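Local coordinates for ChrR-like cupin domain-containing protein (PDB 3EBR) that is of unknown function but has a ChrR-like cupin domain and may, like related cupins, bind a metal ion and act as a dioxygenase, at the interface of chains A and B and the interface of chains A and C. Sequence-based numbering; all coordinates share one arbitrary frame. Chains: chain A/B/C, uncharacterized RmlC-like cupin.

Contact 1: the interface of chains A and B. Residues chain A 42, 44, 157; chain B 65, 89, 91.
The phenol ring of B:Tyr89 meets A:Phe157 on one face and A:Ile44 at its edge, in a patch where two cupin domains are joined through strand residues and a C-terminal tail. A:Phe157 sends the CD2–CE2 side of its ring over the tyrosine, with CE2 3.4 Å from B:Tyr89 CZ and displaced toward the rim. The two ring planes are turned by about 50°, so this is a tilted contact of a phenyl edge on a phenol face rather than a parallel stack. In the plane of the tyrosine ring, the terminal methyl CD1 of A:Ile44 lies 3.8 Å from B:Tyr89 CD2. The same methyl faces B:Ile65, tip to tip, with the two CD1 atoms 3.7 Å apart. With CG1 anti to the carbonyl carbon (chi1 -62°) and the chain extended beyond it, A:Ile44 carries CD1 out to both neighbours, away from strand 42-49 toward strands 64-70 and 87-90 of the partner. At the tail, CG2 of B:Thr91 touches A:Phe157 CB at 4.0 Å, beside the root of the ring. The hydroxyl of B:Tyr89 comes near the carboxylate of A:Glu42, OH to OE1 4.0 Å, a proximity too long for a direct bond. That carboxylate is inclined by 58° to the phenol ring.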
loop_
_atom_site.group_PDB
_atom_site.type_symbol
_atom_site.label_atom_id
_atom_site.label_comp_id
_atom_site.label_asym_id
_atom_site.label_seq_id
_atom_site.Cartn_x
_atom_site.Cartn_y
_atom_site.Cartn_z
ATOM N N GLU A 42 8.249 5.196 -2.315
ATOM C CA GLU A 42 8.763 4.251 -1.332
ATOM C C GLU A 42 10.244 3.972 -1.569
ATOM O O GLU A 42 10.658 3.861 -2.713
ATOM C CB GLU A 42 7.991 2.938 -1.418
ATOM C CG GLU A 42 8.155 2.014 -0.205
ATOM C CD GLU A 42 7.577 0.615 -0.432
ATOM O OE1 GLU A 42 8.159 -0.147 -1.244
ATOM O OE2 GLU A 42 6.611 0.244 0.269
ATOM N N ILE A 44 13.647 1.540 0.028
ATOM C CA ILE A 44 14.124 0.424 0.845
ATOM C C ILE A 44 15.617 0.694 0.991
ATOM O O ILE A 44 16.312 0.818 -0.014
ATOM C CB ILE A 44 13.865 -0.955 0.231
ATOM C CG1 ILE A 44 12.360 -1.209 0.055
ATOM C CG2 ILE A 44 14.456 -2.042 1.124
ATOM C CD1 ILE A 44 12.018 -2.572 -0.570
ATOM N N PHE A 157 10.815 -2.650 -10.948
ATOM C CA PHE A 157 10.670 -3.902 -10.205
ATOM C C PHE A 157 10.934 -4.992 -11.233
ATOM O O PHE A 157 10.001 -5.476 -11.873
ATOM C CB PHE A 157 9.279 -4.012 -9.579
ATOM C CG PHE A 157 8.993 -2.943 -8.574
ATOM C CD1 PHE A 157 8.418 -1.736 -8.967
ATOM C CD2 PHE A 157 9.307 -3.134 -7.236
ATOM C CE1 PHE A 157 8.165 -0.737 -8.039
ATOM C CE2 PHE A 157 9.064 -2.138 -6.301
ATOM C CZ PHE A 157 8.490 -0.940 -6.701
ATOM N N ILE B 65 8.815 -8.441 0.452
ATOM C CA ILE B 65 10.108 -7.785 0.562
ATOM C C ILE B 65 10.896 -8.716 1.484
ATOM O O ILE B 65 10.430 -8.986 2.591
ATOM C CB ILE B 65 10.023 -6.407 1.190
ATOM C CG1 ILE B 65 9.212 -5.453 0.298
ATOM C CG2 ILE B 65 11.438 -5.845 1.432
ATOM C CD1 ILE B 65 8.966 -4.098 0.914
ATOM N N TYR B 89 12.763 -8.546 -3.852
ATOM C CA TYR B 89 11.429 -7.963 -3.958
ATOM C C TYR B 89 10.591 -8.831 -4.903
ATOM O O TYR B 89 10.756 -8.734 -6.119
ATOM C CB TYR B 89 11.508 -6.509 -4.461
ATOM C CG TYR B 89 10.248 -5.664 -4.198
ATOM C CD1 TYR B 89 9.055 -5.845 -4.936
ATOM C CD2 TYR B 89 10.267 -4.644 -3.227
ATOM C CE1 TYR B 89 7.916 -5.058 -4.683
ATOM C CE2 TYR B 89 9.139 -3.857 -2.974
ATOM C CZ TYR B 89 7.967 -4.076 -3.697
ATOM O OH TYR B 89 6.878 -3.280 -3.438
ATOM N N THR B 91 7.166 -9.783 -6.781
ATOM C CA THR B 91 5.977 -9.046 -7.273
ATOM C C THR B 91 4.728 -9.944 -7.317
ATOM O O THR B 91 4.837 -11.156 -7.325
ATOM C CB THR B 91 6.235 -8.427 -8.649
ATOM O OG1 THR B 91 6.716 -9.435 -9.543
ATOM C CG2 THR B 91 7.276 -7.335 -8.548
#

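Contact 2: the interface of chains A and B. Residues chain A 11-14; chain B 81-83, 86.
A connection near the N-terminus of one cupin subunit, leading from strand 10-12 into the short 3-10 helix 14-16, lies against the partner's loop before strand 87-90. Across this seam B:His83 gives a hydrogen bond from its ring nitrogen ND1 to the carboxylate oxygen OD1 of A:Asp13, 2.9 Å long with 156° at the hydrogen. The acceptor sits almost exactly in the imidazole plane, at the ring's edge. Seen from the aspartate the geometry differs, for the donor approaches from above the carboxylate, 37° out of its plane, and the two flat groups stand nearly perpendicular. A:Asp13 reaches the histidine with its CG pointing away from its own backbone nitrogen (chi1 -154°). Within chain B, B:Val81 CG1 lies 3.8 Å above one face of the imidazole of B:His83, toward its rim, and may help to limit the ring's rotation. The hydroxyl OG of B:Ser86 bonds back to the carbonyl oxygen of B:His83, in the carbonyl plane, and so ties the loop together behind the histidine. The CB of B:Ser86 meets the neighbouring subunit, 3.8 Å from A:Asp13 CA. Farther along, the thiol sulfur SG of A:Cys11 rests loosely against the backbone and methyl of B:Ala82.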
loop_
_atom_site.group_PDB
_atom_site.type_symbol
_atom_site.label_atom_id
_atom_site.label_comp_id
_atom_site.label_asym_id
_atom_site.label_seq_id
_atom_site.Cartn_x
_atom_site.Cartn_y
_atom_site.Cartn_z
ATOM N N CYS A 11 16.520 -9.148 -7.319
ATOM C CA CYS A 11 17.392 -9.291 -6.175
ATOM C C CYS A 11 18.608 -8.412 -6.353
ATOM O O CYS A 11 19.271 -8.519 -7.379
ATOM C CB CYS A 11 17.846 -10.738 -6.056
ATOM S SG CYS A 11 19.039 -11.004 -4.743
ATOM N N LEU A 12 18.880 -7.552 -5.369
ATOM C CA LEU A 12 20.033 -6.653 -5.375
ATOM C C LEU A 12 20.878 -7.071 -4.186
ATOM O O LEU A 12 20.434 -6.957 -3.036
ATOM C CB LEU A 12 19.588 -5.194 -5.290
ATOM C CG LEU A 12 20.640 -4.088 -5.381
ATOM C CD1 LEU A 12 21.513 -4.198 -6.630
ATOM C CD2 LEU A 12 19.931 -2.745 -5.346
ATOM N N ASP A 13 22.083 -7.576 -4.470
ATOM C CA ASP A 13 22.989 -8.060 -3.432
ATOM C C ASP A 13 23.593 -6.861 -2.692
ATOM O O ASP A 13 23.665 -5.757 -3.242
ATOM C CB ASP A 13 24.085 -8.954 -4.037
ATOM C CG ASP A 13 24.646 -9.948 -3.036
ATOM O OD1 ASP A 13 23.886 -10.856 -2.617
ATOM O OD2 ASP A 13 25.851 -9.879 -2.733
ATOM N N GLY A 14 23.998 -7.081 -1.444
ATOM C CA GLY A 14 24.592 -6.037 -0.600
ATOM C C GLY A 14 25.744 -5.237 -1.201
ATOM O O GLY A 14 25.807 -4.025 -1.021
ATOM N N VAL B 81 21.344 -15.753 -6.502
ATOM C CA VAL B 81 21.374 -16.223 -5.113
ATOM C C VAL B 81 21.349 -15.010 -4.188
ATOM O O VAL B 81 22.126 -14.075 -4.392
ATOM C CB VAL B 81 22.620 -17.053 -4.797
ATOM C CG1 VAL B 81 22.629 -17.479 -3.329
ATOM C CG2 VAL B 81 22.674 -18.270 -5.686
ATOM N N ALA B 82 20.443 -15.024 -3.207
ATOM C CA ALA B 82 20.310 -13.955 -2.232
ATOM C C ALA B 82 21.233 -14.279 -1.076
ATOM O O ALA B 82 21.053 -15.320 -0.449
ATOM C CB ALA B 82 18.872 -13.834 -1.738
ATOM N N HIS B 83 22.224 -13.419 -0.822
ATOM C CA HIS B 83 23.179 -13.580 0.290
ATOM C C HIS B 83 22.781 -12.664 1.431
ATOM O O HIS B 83 21.867 -11.861 1.273
ATOM C CB HIS B 83 24.590 -13.217 -0.152
ATOM C CG HIS B 83 25.067 -14.009 -1.322
ATOM N ND1 HIS B 83 24.948 -13.556 -2.619
ATOM C CD2 HIS B 83 25.631 -15.237 -1.399
ATOM C CE1 HIS B 83 25.437 -14.464 -3.445
ATOM N NE2 HIS B 83 25.864 -15.490 -2.729
ATOM N N SER B 86 21.419 -8.769 1.335
ATOM C CA SER B 86 20.704 -8.530 0.087
ATOM C C SER B 86 19.241 -8.260 0.373
ATOM O O SER B 86 18.767 -8.492 1.488
ATOM C CB SER B 86 20.803 -9.739 -0.838
ATOM O OG SER B 86 20.151 -10.862 -0.284
#

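Contact 3: the interface of chains A and C. Residues chain A 38, 153, 155-156; chain C 2-4.
A:Asp153 extends its carboxylate toward chain C with CG opposite its backbone nitrogen (chi1 -169°), while the selenomethionine C:Met2 begins in a similar way and then bends at chi2 and chi3, folding its terminal methyl back onto the aspartate. The two side chains slide past each other in opposite directions, and CE of C:Met2 comes to 3.3 Å from A:Asp153 CB. Beside this apolar touch, the backbone N-H of C:Leu3 donates a hydrogen bond to the carboxylate oxygen OD2 of A:Asp153, 3.3 Å from the nitrogen and 149° at the hydrogen. The donor arrives on the syn side, 25° out of the carboxylate plane, and has a weaker link to OD1 as well. Weak bonds within chain A, from the backbone nitrogens of A:Ser155 and A:Thr156 to OD1 and from the hydroxyl of A:Thr156 to OD2, may help to position the acid. Because C:Leu3 starts the short 3-10 helix 3-5, the carboxylate lies at the helix's N-terminal end, whose partial positive charge may help to stabilise a negative charge on it. The CB of C:Phe4 packs on A:Pro38 CG at 3.7 Å, the two side chains crossing at about a right angle. The side chains of A:Ser155 and C:Leu3 are modelled incompletely. In the cupin subunit, this site joins the partner's N-terminal 3-10 helix to the tail that follows helix 133-146 and to the loop between strands 35-37 and 42-49.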
loop_
_atom_site.group_PDB
_atom_site.type_symbol
_atom_site.label_atom_id
_atom_site.label_comp_id
_atom_site.label_asym_id
_atom_site.label_seq_id
_atom_site.Cartn_x
_atom_site.Cartn_y
_atom_site.Cartn_z
ATOM N N PRO A 38 9.220 5.456 -7.564
ATOM C CA PRO A 38 8.689 6.794 -7.797
ATOM C C PRO A 38 7.166 6.875 -7.925
ATOM O O PRO A 38 6.639 7.989 -7.913
ATOM C CB PRO A 38 9.327 7.170 -9.131
ATOM C CG PRO A 38 9.363 5.908 -9.865
ATOM C CD PRO A 38 9.648 4.847 -8.838
ATOM N N ASP A 153 18.920 0.480 -12.116
ATOM C CA ASP A 153 17.570 1.028 -12.157
ATOM C C ASP A 153 16.805 0.567 -10.917
ATOM O O ASP A 153 16.140 -0.474 -10.925
ATOM C CB ASP A 153 16.839 0.615 -13.448
ATOM C CG ASP A 153 15.518 1.375 -13.673
ATOM O OD1 ASP A 153 15.132 2.281 -12.891
ATOM O OD2 ASP A 153 14.860 1.079 -14.692
ATOM N N SER A 155 14.331 2.260 -9.796
ATOM C CA SER A 155 12.958 2.696 -10.074
ATOM C C SER A 155 12.046 1.536 -10.485
ATOM O O SER A 155 10.913 1.509 -10.038
ATOM C CB SER A 155 12.941 3.789 -11.156
ATOM N N THR A 156 12.519 0.602 -11.317
ATOM C CA THR A 156 11.707 -0.562 -11.757
ATOM C C THR A 156 11.801 -1.752 -10.805
ATOM O O THR A 156 12.741 -1.844 -10.001
ATOM C CB THR A 156 12.097 -1.111 -13.168
ATOM O OG1 THR A 156 13.487 -1.469 -13.185
ATOM C CG2 THR A 156 11.846 -0.104 -14.225
HETATM N N MSE C 2 15.798 3.696 -17.496
HETATM C CA MSE C 2 15.552 4.246 -16.143
HETATM C C MSE C 2 14.035 4.601 -16.090
HETATM O O MSE C 2 13.599 5.547 -16.745
HETATM C CB MSE C 2 16.437 5.465 -15.918
HETATM C CG MSE C 2 16.751 5.790 -14.469
HETATM SE SE MSE C 2 18.465 5.053 -13.747
HETATM C CE MSE C 2 18.446 3.347 -14.509
ATOM N N LEU C 3 13.246 3.846 -15.321
ATOM C CA LEU C 3 11.768 4.047 -15.239
ATOM C C LEU C 3 11.224 5.363 -14.672
ATOM O O LEU C 3 10.242 5.872 -15.214
ATOM C CB LEU C 3 11.106 2.937 -14.411
ATOM N N PHE C 4 11.864 5.914 -13.629
ATOM C CA PHE C 4 11.382 7.167 -12.976
ATOM C C PHE C 4 11.317 8.383 -13.922
ATOM O O PHE C 4 10.527 9.308 -13.685
ATOM C CB PHE C 4 12.196 7.526 -11.709
ATOM C CG PHE C 4 13.514 8.235 -11.968
ATOM C CD1 PHE C 4 13.554 9.640 -12.058
ATOM C CD2 PHE C 4 14.712 7.531 -12.062
ATOM C CE1 PHE C 4 14.747 10.321 -12.279
ATOM C CE2 PHE C 4 15.913 8.215 -12.273
ATOM C CZ PHE C 4 15.927 9.610 -12.388
#

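Contacts 1 and 2 belong to one two-fold interface, that of chains A and B, with their C-alpha centres about 13 Å apart; contact 3 lies on the separate two-fold interface of chains A and C. Contact 2 ends at B:Ser86, immediately before strand 87-90, which carries B:Tyr89 of contact 1. Contacts 1 and 3, their C-alpha centres about 12 Å apart, are joined through the C-terminal tail, where consecutive residues A:Thr156 and A:Phe157 face different partners. The centres of contacts 2 and 3 are about 19 Å apart. The tail may thus couple both interfaces in the four-copy deposited assembly, whose biological relevance the structure alone does not establish.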